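Local coordinates for protein D-isomer specific 2-hydroxyacid dehydrogenase NAD-binding (Xanthobacter autotrophicus, PDB 4XA8) that probably catalyses the NAD(P)-dependent interconversion of D-2-hydroxyacids and 2-oxoacids, binding NADPH in the cleft between its two domains, at residues A128-R133 and A274-L279; V115-H118 and I122-F125; L98-M103 and P290-P295; L10-A15 and Q20-A25; R36-R39 and H44-G47. All coordinates share one frame; numbering follows the deposited sequence.

Interaction 1: residues A128-R133 and A274-L279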
# COMPACT_ATOMS: atom_id res chain seq x y z
N ALA A 128 3.50 17.08 0.90
CA ALA A 128 4.45 17.69 1.84
C ALA A 128 5.93 17.54 1.37
O ALA A 128 6.74 18.51 1.42
CB ALA A 128 4.26 17.10 3.22
N GLN A 129 6.27 16.36 0.86
CA GLN A 129 7.62 16.11 0.35
C GLN A 129 7.94 17.03 -0.81
O GLN A 129 9.04 17.56 -0.90
CB GLN A 129 7.77 14.64 -0.05
CG GLN A 129 9.16 14.38 -0.57
CD GLN A 129 9.37 12.98 -1.11
OE1 GLN A 129 8.53 12.10 -1.03
NE2 GLN A 129 10.48 12.83 -1.77
N ARG A 130 6.96 17.25 -1.71
CA ARG A 130 7.18 18.15 -2.84
C ARG A 130 7.34 19.59 -2.31
O ARG A 130 7.98 20.41 -2.97
CB ARG A 130 6.04 18.03 -3.87
CG ARG A 130 5.99 16.64 -4.52
CD ARG A 130 4.92 16.45 -5.62
NE ARG A 130 3.71 17.24 -5.39
CZ ARG A 130 2.49 16.76 -5.08
NH1 ARG A 130 2.26 15.45 -4.97
NH2 ARG A 130 1.50 17.63 -4.86
N GLU A 131 6.76 19.88 -1.14
CA GLU A 131 6.94 21.22 -0.52
C GLU A 131 8.22 21.30 0.31
O GLU A 131 8.54 22.36 0.82
CB GLU A 131 5.74 21.56 0.40
CG GLU A 131 4.39 21.70 -0.30
CD GLU A 131 3.16 21.74 0.66
OE1 GLU A 131 2.99 20.93 1.66
OE2 GLU A 131 2.29 22.58 0.36
N GLY A 132 8.94 20.18 0.49
CA GLY A 132 10.12 20.12 1.32
C GLY A 132 9.88 20.19 2.82
O GLY A 132 10.77 20.61 3.57
N ARG A 133 8.70 19.77 3.25
CA ARG A 133 8.33 19.93 4.66
C ARG A 133 7.92 18.63 5.33
O ARG A 133 7.31 17.76 4.74
CB ARG A 133 7.28 21.01 4.84
CG ARG A 133 5.89 20.58 4.55
CD ARG A 133 4.85 21.73 4.55
NE ARG A 133 3.63 21.04 4.27
CZ ARG A 133 2.91 20.37 5.16
NH1 ARG A 133 3.18 20.39 6.50
NH2 ARG A 133 1.89 19.72 4.70
N ALA A 274 -4.99 15.99 -13.57
CA ALA A 274 -4.29 17.07 -12.88
C ALA A 274 -4.72 17.24 -11.44
O ALA A 274 -4.21 18.11 -10.78
CB ALA A 274 -4.47 18.39 -13.62
N MET A 275 -5.65 16.43 -10.95
CA MET A 275 -6.07 16.57 -9.56
C MET A 275 -5.03 15.97 -8.60
O MET A 275 -4.80 14.76 -8.59
CB MET A 275 -7.40 15.87 -9.35
CG MET A 275 -8.53 16.54 -10.07
SD MET A 275 -10.13 15.87 -9.54
CE MET A 275 -11.08 16.75 -10.76
N ASP A 276 -4.45 16.84 -7.78
CA ASP A 276 -3.53 16.49 -6.72
C ASP A 276 -4.00 15.44 -5.75
O ASP A 276 -3.17 14.70 -5.18
CB ASP A 276 -3.25 17.73 -5.86
CG ASP A 276 -1.94 18.36 -6.15
OD1 ASP A 276 -1.02 17.59 -6.47
OD2 ASP A 276 -1.82 19.61 -6.03
N ASN A 277 -5.31 15.41 -5.51
CA ASN A 277 -5.92 14.45 -4.56
C ASN A 277 -6.51 13.17 -5.16
O ASN A 277 -7.24 12.44 -4.49
CB ASN A 277 -6.97 15.16 -3.74
CG ASN A 277 -8.03 15.81 -4.59
OD1 ASN A 277 -7.78 16.14 -5.75
ND2 ASN A 277 -9.17 16.02 -4.03
N VAL A 278 -6.20 12.91 -6.44
CA VAL A 278 -6.59 11.70 -7.13
C VAL A 278 -5.31 10.98 -7.59
O VAL A 278 -4.40 11.62 -8.13
CB VAL A 278 -7.44 12.00 -8.38
CG1 VAL A 278 -7.73 10.74 -9.15
CG2 VAL A 278 -8.74 12.68 -8.01
N LEU A 279 -5.25 9.66 -7.36
CA LEU A 279 -4.25 8.80 -8.00
C LEU A 279 -4.95 8.01 -9.08
O LEU A 279 -5.97 7.31 -8.82
CB LEU A 279 -3.57 7.83 -6.99
CG LEU A 279 -2.64 6.73 -7.57
CD1 LEU A 279 -1.51 7.33 -8.41
CD2 LEU A 279 -2.04 5.85 -6.48

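Interaction 2: residues V115-H118 and I122-F125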
# COMPACT_ATOMS: atom_id res chain seq x y z
N VAL A 115 -6.31 1.09 0.25
CA VAL A 115 -6.91 1.40 1.55
C VAL A 115 -5.83 1.92 2.49
O VAL A 115 -6.06 2.96 3.16
CB VAL A 115 -7.62 0.21 2.16
CG1 VAL A 115 -8.03 0.47 3.61
CG2 VAL A 115 -8.82 -0.12 1.31
N LEU A 116 -4.65 1.27 2.52
CA LEU A 116 -3.58 1.72 3.46
C LEU A 116 -3.03 3.12 3.07
O LEU A 116 -2.73 3.97 3.93
CB LEU A 116 -2.42 0.72 3.53
CG LEU A 116 -2.71 -0.64 4.18
CD1 LEU A 116 -1.60 -1.66 3.92
CD2 LEU A 116 -2.89 -0.36 5.64
N ARG A 117 -2.96 3.34 1.78
CA ARG A 117 -2.45 4.59 1.27
C ARG A 117 -3.38 5.74 1.78
O ARG A 117 -2.90 6.77 2.26
CB ARG A 117 -2.34 4.52 -0.24
CG ARG A 117 -2.05 5.79 -1.01
CD ARG A 117 -1.88 5.60 -2.53
NE ARG A 117 -1.49 6.92 -3.04
CZ ARG A 117 -2.33 7.89 -3.33
NH1 ARG A 117 -3.63 7.70 -3.25
NH2 ARG A 117 -1.86 9.09 -3.68
N HIS A 118 -4.70 5.57 1.72
CA HIS A 118 -5.63 6.58 2.25
C HIS A 118 -5.70 6.64 3.77
O HIS A 118 -5.76 7.72 4.35
CB HIS A 118 -7.03 6.38 1.65
CG HIS A 118 -7.09 6.74 0.21
ND1 HIS A 118 -6.90 8.03 -0.24
CD2 HIS A 118 -7.26 5.98 -0.90
CE1 HIS A 118 -6.98 8.05 -1.56
NE2 HIS A 118 -7.22 6.82 -1.97
N ILE A 122 -1.23 9.03 3.05
CA ILE A 122 -0.07 9.14 2.16
C ILE A 122 -0.18 10.31 1.14
O ILE A 122 0.83 10.95 0.86
CB ILE A 122 0.26 7.79 1.49
CG1 ILE A 122 0.64 6.72 2.57
CG2 ILE A 122 1.34 7.89 0.44
CD1 ILE A 122 1.72 7.08 3.56
N PRO A 123 -1.37 10.60 0.58
CA PRO A 123 -1.45 11.72 -0.38
C PRO A 123 -1.00 13.08 0.21
O PRO A 123 -0.30 13.85 -0.47
CB PRO A 123 -2.92 11.71 -0.82
CG PRO A 123 -3.32 10.25 -0.65
CD PRO A 123 -2.60 9.77 0.57
N THR A 124 -1.31 13.30 1.49
CA THR A 124 -0.88 14.49 2.19
C THR A 124 0.65 14.53 2.37
O THR A 124 1.29 15.57 2.15
CB THR A 124 -1.61 14.56 3.51
OG1 THR A 124 -2.98 14.69 3.20
CG2 THR A 124 -1.14 15.71 4.37
N PHE A 125 1.22 13.41 2.78
CA PHE A 125 2.67 13.28 2.87
C PHE A 125 3.40 13.43 1.56
O PHE A 125 4.48 14.01 1.53
CB PHE A 125 3.07 12.00 3.61
CG PHE A 125 2.59 11.99 5.01
CD1 PHE A 125 3.14 12.87 5.96
CD2 PHE A 125 1.59 11.16 5.41
CE1 PHE A 125 2.67 12.87 7.28
CE2 PHE A 125 1.09 11.18 6.70
CZ PHE A 125 1.64 12.02 7.65

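Interaction 3: residues L98-M103 and P290-P295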
# COMPACT_ATOMS: atom_id res chain seq x y z
N LEU A 98 -10.62 -15.45 -19.17
CA LEU A 98 -9.44 -16.04 -18.59
C LEU A 98 -9.77 -16.40 -17.14
O LEU A 98 -10.48 -15.68 -16.44
CB LEU A 98 -8.26 -15.09 -18.64
CG LEU A 98 -8.01 -14.47 -20.02
CD1 LEU A 98 -6.99 -13.35 -19.86
CD2 LEU A 98 -7.58 -15.54 -21.03
N SER A 99 -9.27 -17.55 -16.71
CA SER A 99 -9.44 -17.99 -15.34
C SER A 99 -8.04 -17.96 -14.77
O SER A 99 -7.23 -18.83 -15.08
CB SER A 99 -10.05 -19.39 -15.34
OG SER A 99 -10.08 -19.97 -14.04
N ASP A 100 -7.72 -16.93 -14.00
CA ASP A 100 -6.41 -16.84 -13.41
C ASP A 100 -6.65 -17.00 -11.92
O ASP A 100 -7.14 -16.07 -11.26
CB ASP A 100 -5.71 -15.52 -13.72
CG ASP A 100 -4.32 -15.45 -13.09
OD1 ASP A 100 -4.26 -15.46 -11.84
OD2 ASP A 100 -3.31 -15.44 -13.84
N PRO A 101 -6.32 -18.19 -11.40
CA PRO A 101 -6.64 -18.59 -10.06
C PRO A 101 -6.18 -17.65 -8.98
O PRO A 101 -6.68 -17.76 -7.89
CB PRO A 101 -5.90 -19.92 -9.92
CG PRO A 101 -6.02 -20.49 -11.26
CD PRO A 101 -5.86 -19.34 -12.20
N ASN A 102 -5.22 -16.78 -9.29
CA ASN A 102 -4.73 -15.79 -8.35
C ASN A 102 -5.17 -14.34 -8.49
O ASN A 102 -4.67 -13.45 -7.80
CB ASN A 102 -3.23 -15.84 -8.43
CG ASN A 102 -2.66 -16.94 -7.55
OD1 ASN A 102 -3.07 -17.08 -6.38
ND2 ASN A 102 -1.73 -17.71 -8.08
N MET A 103 -6.13 -14.07 -9.38
CA MET A 103 -6.50 -12.69 -9.61
C MET A 103 -7.14 -12.19 -8.34
O MET A 103 -7.04 -11.00 -8.02
CB MET A 103 -7.48 -12.56 -10.79
CG MET A 103 -8.03 -11.14 -11.02
SD MET A 103 -9.74 -11.18 -11.63
CE MET A 103 -10.16 -9.44 -11.72
N PRO A 290 0.29 -12.50 -19.21
CA PRO A 290 0.44 -13.36 -20.41
C PRO A 290 1.01 -14.76 -20.14
O PRO A 290 0.49 -15.74 -20.63
CB PRO A 290 1.41 -12.55 -21.27
CG PRO A 290 1.05 -11.14 -20.95
CD PRO A 290 0.70 -11.10 -19.48
N ARG A 291 2.04 -14.84 -19.30
CA ARG A 291 2.73 -16.10 -19.05
C ARG A 291 1.78 -17.13 -18.43
O ARG A 291 1.80 -18.30 -18.79
CB ARG A 291 3.97 -15.86 -18.16
CG ARG A 291 4.89 -17.05 -17.99
CD ARG A 291 6.16 -16.65 -17.26
NE ARG A 291 5.88 -15.77 -16.13
CZ ARG A 291 5.36 -16.15 -14.96
NH1 ARG A 291 5.08 -17.43 -14.72
NH2 ARG A 291 5.15 -15.24 -14.00
N THR A 292 0.92 -16.69 -17.52
CA THR A 292 0.06 -17.60 -16.79
C THR A 292 -1.27 -17.83 -17.48
O THR A 292 -1.93 -18.85 -17.23
CB THR A 292 -0.10 -17.14 -15.33
OG1 THR A 292 -0.71 -15.85 -15.27
CG2 THR A 292 1.26 -17.04 -14.68
N ALA A 293 -1.67 -16.92 -18.37
CA ALA A 293 -2.93 -17.11 -19.15
C ALA A 293 -2.76 -17.83 -20.51
O ALA A 293 -3.67 -18.49 -21.00
CB ALA A 293 -3.64 -15.75 -19.31
N ALA A 294 -1.57 -17.74 -21.12
CA ALA A 294 -1.33 -18.28 -22.47
C ALA A 294 -1.63 -19.77 -22.61
O ALA A 294 -2.16 -20.19 -23.64
CB ALA A 294 0.10 -18.01 -22.90
N PRO A 295 -1.28 -20.59 -21.59
CA PRO A 295 -1.53 -22.03 -21.67
C PRO A 295 -2.98 -22.41 -21.85
O PRO A 295 -3.28 -23.23 -22.72
CB PRO A 295 -0.98 -22.55 -20.34
CG PRO A 295 0.12 -21.61 -20.03
CD PRO A 295 -0.42 -20.27 -20.43

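Interaction 4: residues L10-A15 and Q20-A25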
# COMPACT_ATOMS: atom_id res chain seq x y z
N LEU A 10 -4.37 -16.49 -34.69
CA LEU A 10 -4.97 -15.73 -33.62
C LEU A 10 -4.75 -14.25 -33.84
O LEU A 10 -3.63 -13.82 -34.12
CB LEU A 10 -4.35 -16.10 -32.28
CG LEU A 10 -4.98 -15.39 -31.08
CD1 LEU A 10 -4.98 -16.29 -29.85
CD2 LEU A 10 -4.26 -14.07 -30.81
N VAL A 11 -5.82 -13.47 -33.67
CA VAL A 11 -5.75 -12.01 -33.70
C VAL A 11 -5.95 -11.45 -32.28
O VAL A 11 -6.86 -11.88 -31.57
CB VAL A 11 -6.79 -11.37 -34.67
CG1 VAL A 11 -8.22 -11.57 -34.19
CG2 VAL A 11 -6.54 -9.88 -34.81
N PHE A 12 -5.11 -10.49 -31.93
CA PHE A 12 -5.14 -9.80 -30.65
C PHE A 12 -5.58 -8.34 -30.82
O PHE A 12 -5.04 -7.60 -31.68
CB PHE A 12 -3.70 -9.73 -30.11
CG PHE A 12 -3.57 -9.04 -28.78
CD1 PHE A 12 -3.40 -7.67 -28.70
CD2 PHE A 12 -3.60 -9.78 -27.60
CE1 PHE A 12 -3.24 -7.05 -27.45
CE2 PHE A 12 -3.47 -9.15 -26.36
CZ PHE A 12 -3.26 -7.79 -26.31
N TYR A 13 -6.52 -7.92 -29.97
CA TYR A 13 -6.84 -6.50 -29.89
C TYR A 13 -7.01 -6.05 -28.43
O TYR A 13 -7.85 -6.57 -27.68
CB TYR A 13 -8.12 -6.12 -30.67
CG TYR A 13 -8.35 -4.63 -30.63
CD1 TYR A 13 -8.99 -4.04 -29.56
CD2 TYR A 13 -7.87 -3.80 -31.64
CE1 TYR A 13 -9.16 -2.67 -29.47
CE2 TYR A 13 -8.04 -2.42 -31.58
CZ TYR A 13 -8.69 -1.86 -30.49
OH TYR A 13 -8.88 -0.49 -30.37
N SER A 14 -6.26 -5.03 -28.06
CA SER A 14 -6.57 -4.31 -26.81
C SER A 14 -5.89 -2.93 -26.77
O SER A 14 -4.75 -2.81 -27.13
CB SER A 14 -6.16 -5.12 -25.60
OG SER A 14 -6.34 -4.36 -24.40
N ALA A 15 -6.62 -1.90 -26.35
CA ALA A 15 -5.99 -0.56 -26.13
C ALA A 15 -5.35 -0.45 -24.75
O ALA A 15 -4.68 0.56 -24.46
CB ALA A 15 -7.04 0.53 -26.31
N GLN A 20 2.54 -7.31 -27.99
CA GLN A 20 3.80 -8.06 -28.12
C GLN A 20 4.10 -9.06 -26.99
O GLN A 20 4.61 -10.14 -27.23
CB GLN A 20 4.99 -7.10 -28.30
CG GLN A 20 5.36 -6.87 -29.76
CD GLN A 20 5.84 -8.15 -30.47
OE1 GLN A 20 6.56 -8.98 -29.90
NE2 GLN A 20 5.42 -8.33 -31.72
N ASP A 21 3.79 -8.69 -25.75
CA ASP A 21 4.00 -9.58 -24.61
C ASP A 21 3.09 -10.79 -24.73
O ASP A 21 3.46 -11.89 -24.34
CB ASP A 21 3.64 -8.88 -23.32
CG ASP A 21 4.58 -7.78 -22.97
OD1 ASP A 21 5.69 -7.71 -23.54
OD2 ASP A 21 4.20 -6.98 -22.08
N TRP A 22 1.86 -10.59 -25.21
CA TRP A 22 0.95 -11.70 -25.39
C TRP A 22 1.40 -12.58 -26.53
O TRP A 22 1.27 -13.79 -26.45
CB TRP A 22 -0.49 -11.20 -25.62
CG TRP A 22 -1.14 -10.80 -24.38
CD1 TRP A 22 -1.10 -9.56 -23.78
CD2 TRP A 22 -1.86 -11.66 -23.49
NE1 TRP A 22 -1.81 -9.59 -22.60
CE2 TRP A 22 -2.28 -10.87 -22.41
CE3 TRP A 22 -2.17 -13.03 -23.50
CZ2 TRP A 22 -3.00 -11.40 -21.35
CZ3 TRP A 22 -2.92 -13.54 -22.45
CH2 TRP A 22 -3.34 -12.72 -21.42
N LYS A 23 1.92 -11.98 -27.59
CA LYS A 23 2.41 -12.73 -28.75
C LYS A 23 3.57 -13.64 -28.33
O LYS A 23 3.60 -14.83 -28.68
CB LYS A 23 2.82 -11.78 -29.87
CG LYS A 23 3.38 -12.46 -31.12
CD LYS A 23 3.51 -11.49 -32.29
CE LYS A 23 3.99 -12.19 -33.56
NZ LYS A 23 3.72 -11.38 -34.78
N SER A 24 4.51 -13.09 -27.56
CA SER A 24 5.66 -13.87 -27.09
C SER A 24 5.26 -15.06 -26.24
O SER A 24 5.77 -16.17 -26.42
CB SER A 24 6.58 -12.99 -26.28
OG SER A 24 7.16 -12.05 -27.14
N ALA A 25 4.34 -14.82 -25.33
CA ALA A 25 3.84 -15.85 -24.42
C ALA A 25 3.06 -16.95 -25.17
O ALA A 25 3.26 -18.15 -24.93
CB ALA A 25 2.96 -15.20 -23.33

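Interaction 5: residues R36-R39 and H44-G47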
# COMPACT_ATOMS: atom_id res chain seq x y z
N ARG A 36 -1.41 -12.39 -34.70
CA ARG A 36 -1.42 -11.14 -35.41
C ARG A 36 -2.00 -10.09 -34.48
O ARG A 36 -3.10 -10.25 -33.92
CB ARG A 36 -2.27 -11.29 -36.65
CG ARG A 36 -1.86 -12.46 -37.53
CD ARG A 36 -2.80 -12.62 -38.70
NE ARG A 36 -2.45 -13.81 -39.44
CZ ARG A 36 -3.07 -14.22 -40.54
NH1 ARG A 36 -4.10 -13.55 -41.05
NH2 ARG A 36 -2.64 -15.33 -41.14
N ILE A 37 -1.23 -9.01 -34.31
CA ILE A 37 -1.63 -7.93 -33.40
C ILE A 37 -2.35 -6.89 -34.22
O ILE A 37 -1.76 -6.31 -35.14
CB ILE A 37 -0.40 -7.33 -32.69
CG1 ILE A 37 0.26 -8.41 -31.83
CG2 ILE A 37 -0.80 -6.16 -31.78
CD1 ILE A 37 1.69 -8.07 -31.39
N ALA A 38 -3.62 -6.67 -33.91
CA ALA A 38 -4.40 -5.63 -34.57
C ALA A 38 -4.06 -4.33 -33.89
O ALA A 38 -3.91 -4.29 -32.66
CB ALA A 38 -5.89 -5.88 -34.44
N ARG A 39 -4.01 -3.28 -34.70
CA ARG A 39 -3.62 -1.93 -34.29
C ARG A 39 -4.71 -1.27 -33.44
O ARG A 39 -5.88 -1.28 -33.82
CB ARG A 39 -3.37 -1.12 -35.58
CG ARG A 39 -3.08 0.32 -35.38
CD ARG A 39 -2.39 0.89 -36.60
NE ARG A 39 -3.33 1.07 -37.71
CZ ARG A 39 -2.94 1.40 -38.94
NH1 ARG A 39 -1.65 1.56 -39.22
NH2 ARG A 39 -3.83 1.57 -39.91
N HIS A 44 -6.73 -2.33 -37.60
CA HIS A 44 -6.04 -2.82 -38.78
C HIS A 44 -5.07 -3.94 -38.41
O HIS A 44 -4.25 -3.79 -37.51
CB HIS A 44 -5.23 -1.74 -39.50
CG HIS A 44 -4.43 -2.30 -40.63
ND1 HIS A 44 -5.00 -3.07 -41.62
CD2 HIS A 44 -3.10 -2.25 -40.90
CE1 HIS A 44 -4.06 -3.45 -42.47
NE2 HIS A 44 -2.90 -2.96 -42.07
N VAL A 45 -5.17 -5.04 -39.13
CA VAL A 45 -4.33 -6.19 -38.88
C VAL A 45 -3.86 -6.65 -40.27
O VAL A 45 -4.65 -6.67 -41.21
CB VAL A 45 -5.11 -7.27 -38.10
CG1 VAL A 45 -6.35 -7.78 -38.85
CG2 VAL A 45 -4.21 -8.43 -37.71
N GLU A 46 -2.57 -6.97 -40.39
CA GLU A 46 -2.01 -7.52 -41.63
C GLU A 46 -2.44 -8.97 -41.85
O GLU A 46 -2.84 -9.68 -40.91
CB GLU A 46 -0.47 -7.47 -41.60
CG GLU A 46 0.14 -6.07 -41.64
CD GLU A 46 1.64 -6.09 -41.91
OE1 GLU A 46 2.06 -6.52 -43.01
OE2 GLU A 46 2.42 -5.66 -41.03
N GLY A 47 -2.34 -9.42 -43.10
CA GLY A 47 -2.53 -10.82 -43.45
C GLY A 47 -3.94 -11.15 -43.91
O GLY A 47 -4.83 -10.32 -43.80

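Interaction 1: residues A128-R133 and A274-L279
A single salt bridge joins R130, in the last turn of helix 122-130, to D276, in the turn before strand 278-280. The residues M275 to V278 form a type I beta turn, closed by V278 N giving a hydrogen bond to M275 O. D276 follows M275 at the second position of that turn, and its carboxylate reaches out to the arginine: OD1 takes the contact, 3.0 Å from R130 NH2, while OD2 lies farther, 4.0 Å from the same nitrogen. The two side chains come from opposite directions and their flat groups lie almost parallel, guanidinium and carboxylate planes 8° apart. R130 gets there with CG anti to its carbonyl carbon (chi1 -65°) and a bend at chi3. One nitrogen meeting one oxygen, with both residues exposed, suggests a modest, water-accessible bridge. N277 turns instead to strand 253-258, its ND2 bonding A254 O, and V278 and L279 enter strand 278-280. On the helix side, the chain leaves through a Schellman motif at G132, whose positive phi suits glycine, and R133 NE forms a salt bridge with E131 OE1 at 2.7 Å. The contact thus ties the last turn of helix 122-130 to the turn leading into strand 278-280, outermost in this chain's seven-stranded Rossmann sheet, where helix 241-250 packs against M275, N277 and V278 and Q129 of the second subunit bonds V278 O.

Interaction 2: residues V115-H118 and I122-F125
The carbonyl O of R117 accepts the N-H of I122 at 2.9 Å, the one hydrogen bond between the two segments, with an N-H...O angle of 149° and the donor nearly on the extended C=O axis. It spans the short turn between two consecutive helices of the NAD-binding domain, 103-119 and 122-130. I122 CB sits against the R117 side chain, 3.9 Å from its CG. P123, next along, has its ring against both the backbone and the tip of the arginine: CD is 3.5 Å from R117 O, and CG lies over one face of the guanidinium, 3.6 Å from NH2. With CG anti to the backbone N (chi1 170°) and the chain extended as far as NE, R117 runs past I122 to bring its flat end against the proline. The cation is buried, and E126 OE1 holds NH2 in a salt bridge from the next turn of helix 122-130. With an alanine here, E126 would probably lose this counter-charge and a gap would open beside the P123 ring. H118 has its polar partners away from this junction: ND1 bonds E255 OE1 and NE2 bonds T257 OG1, which ties the end of helix 103-119 to strand 253-258. F113 of the second subunit packs on L116, R117 and I122, placing the junction at the dimer interface. The proline also touches the imidazole, P123 CG lying 4.2 Å from H118 ND1.

Interaction 3: residues L98-M103 and P290-P295
T292 OG1 donates to D100 OD2 at 3.0 Å, the hydroxyl arriving nearly in line with the aspartate's C-O bond. Beside it, L98 CD1 rests on A293 CB at 4.2 Å, an apolar touch on the same face of helix 290-306. The threonine hydroxyl stands between its backbone N and carbonyl carbon (chi1 61°), the rotamer that turns OG1 to the loop, and its other bond, to I289 O, is weak. D100 is held in turn by its own loop: OD1 takes the N-H of N102 at 3.0 Å in an Asx turn, and D100 O accepts from M103 N to close a type I beta turn that leads into helix 103-119. Replacing D100 by an alanine would probably leave the T292 hydroxyl without this acceptor and the backbone N-H of N102 without its Asx-turn acceptor, the turn keeping its backbone bond but less side-chain support. Farther out, Q296 OE1 takes S99 N, and W22 of helix 19-29 packs on both L98 and A293. R97, which binds NADPH, directly precedes L98. The arrangement suits a two-domain dehydrogenase: the chain leaving the first domain's last strand, 95-97, for the NAD-binding domain meets the first turn of helix 290-306.

Interaction 4: residues L10-A15 and Q20-A25
F12 on strand 9-13 and W22 on helix 19-29 make the whole contact, ring against ring. F12 CE2 comes over one face of the indole, 3.5 Å from W22 CG and also from CD1, while CZ follows at 3.8 Å from W22 CD1. The phenyl and the five-membered ring are inclined at 33° with centroids 5.0 Å apart, an oblique meeting. F12 CG lies anti to the backbone N (chi1 180°), which carries the phenyl off the strand toward the helix; W22 CB, which completes the fit, lies 3.7 Å from F12 CE2. Both rings have further cover: L77 and L56 touch each of them, and P290, A293 and I297 of helix 290-306 pack on the tryptophan. Strand and helix belong to the beta-alpha-beta unit 9-13, 19-29, 34-37, so this pair fills the space between the parallel sheet and the helix laid upon it. Within the helical turn that presents W22, S24 OG and N reach Q20 O from opposite faces of its plane. With contacts almost wholly between carbons of the two side chains, the hold is dispersion and exclusion of water, which depends on shape more than on direction.

Interaction 5: residues R36-R39 and H44-G47
R36, on strand 34-37, meets V45 of the loop that doubles back toward strand 52-57; strand 34-37 is an outermost strand, within this chain, of the five-stranded parallel, flavodoxin-like sheet of the first domain. Following R36 outward, CB touches V45 CG2 at 3.6 Å, CD passes E46 O at 3.7 Å, and the guanidinium NH1 comes 3.7 Å from G47 C. Extended from CG to NE, the arginine runs alongside the returning loop. Its charged end is taken up beyond these residues, NH2 by salt bridges to D34 and E51 and NH1 by D48 O. G47 leaves room for it: a CB there would run into R36 NH1, and with this backbone it would also press on the carbonyl O of E46. A38 CB packs on V45 CB at 4.0 Å, and both residues also touch V11 of the adjoining strand 9-13. The segments run nearly antiparallel, 157° apart, and one backbone bond joins them, R39 N to H44 O at 2.9 Å and 165°. That same oxygen also takes a CA-H...O contact from A38. At the mouth of the loop R39 bends at chi3, and CG and CD2 of H44 lie over one face of its guanidinium, the two planes 47° apart; D42 OD2 salt-bridges R39 NH2, while D42 OD1 accepts H44 N. H44 CB lies 3.6 Å from R39 NH2.

Interactions 2 and 4 are buried, interaction 3 is partly so, and interactions 1 and 5 lie at the surface. Chemistry follows place: interaction 4 is apolar, interaction 2 mixes a backbone bond with a covered cation, and interaction 3 pairs a hydroxyl-carboxylate bond with a small apolar touch. Interaction 1 is a lone salt bridge, while interaction 5 joins packing to a backbone bond between loop residues, its arginine charges met by acids outside the contact. Interactions 1 and 2 share helix 122-130 and touch through L279 and R117. Interactions 4 and 5 lie on neighbouring strands, and W22 packs on P290 and A293 of interaction 3. All but interaction 5 touch the second subunit.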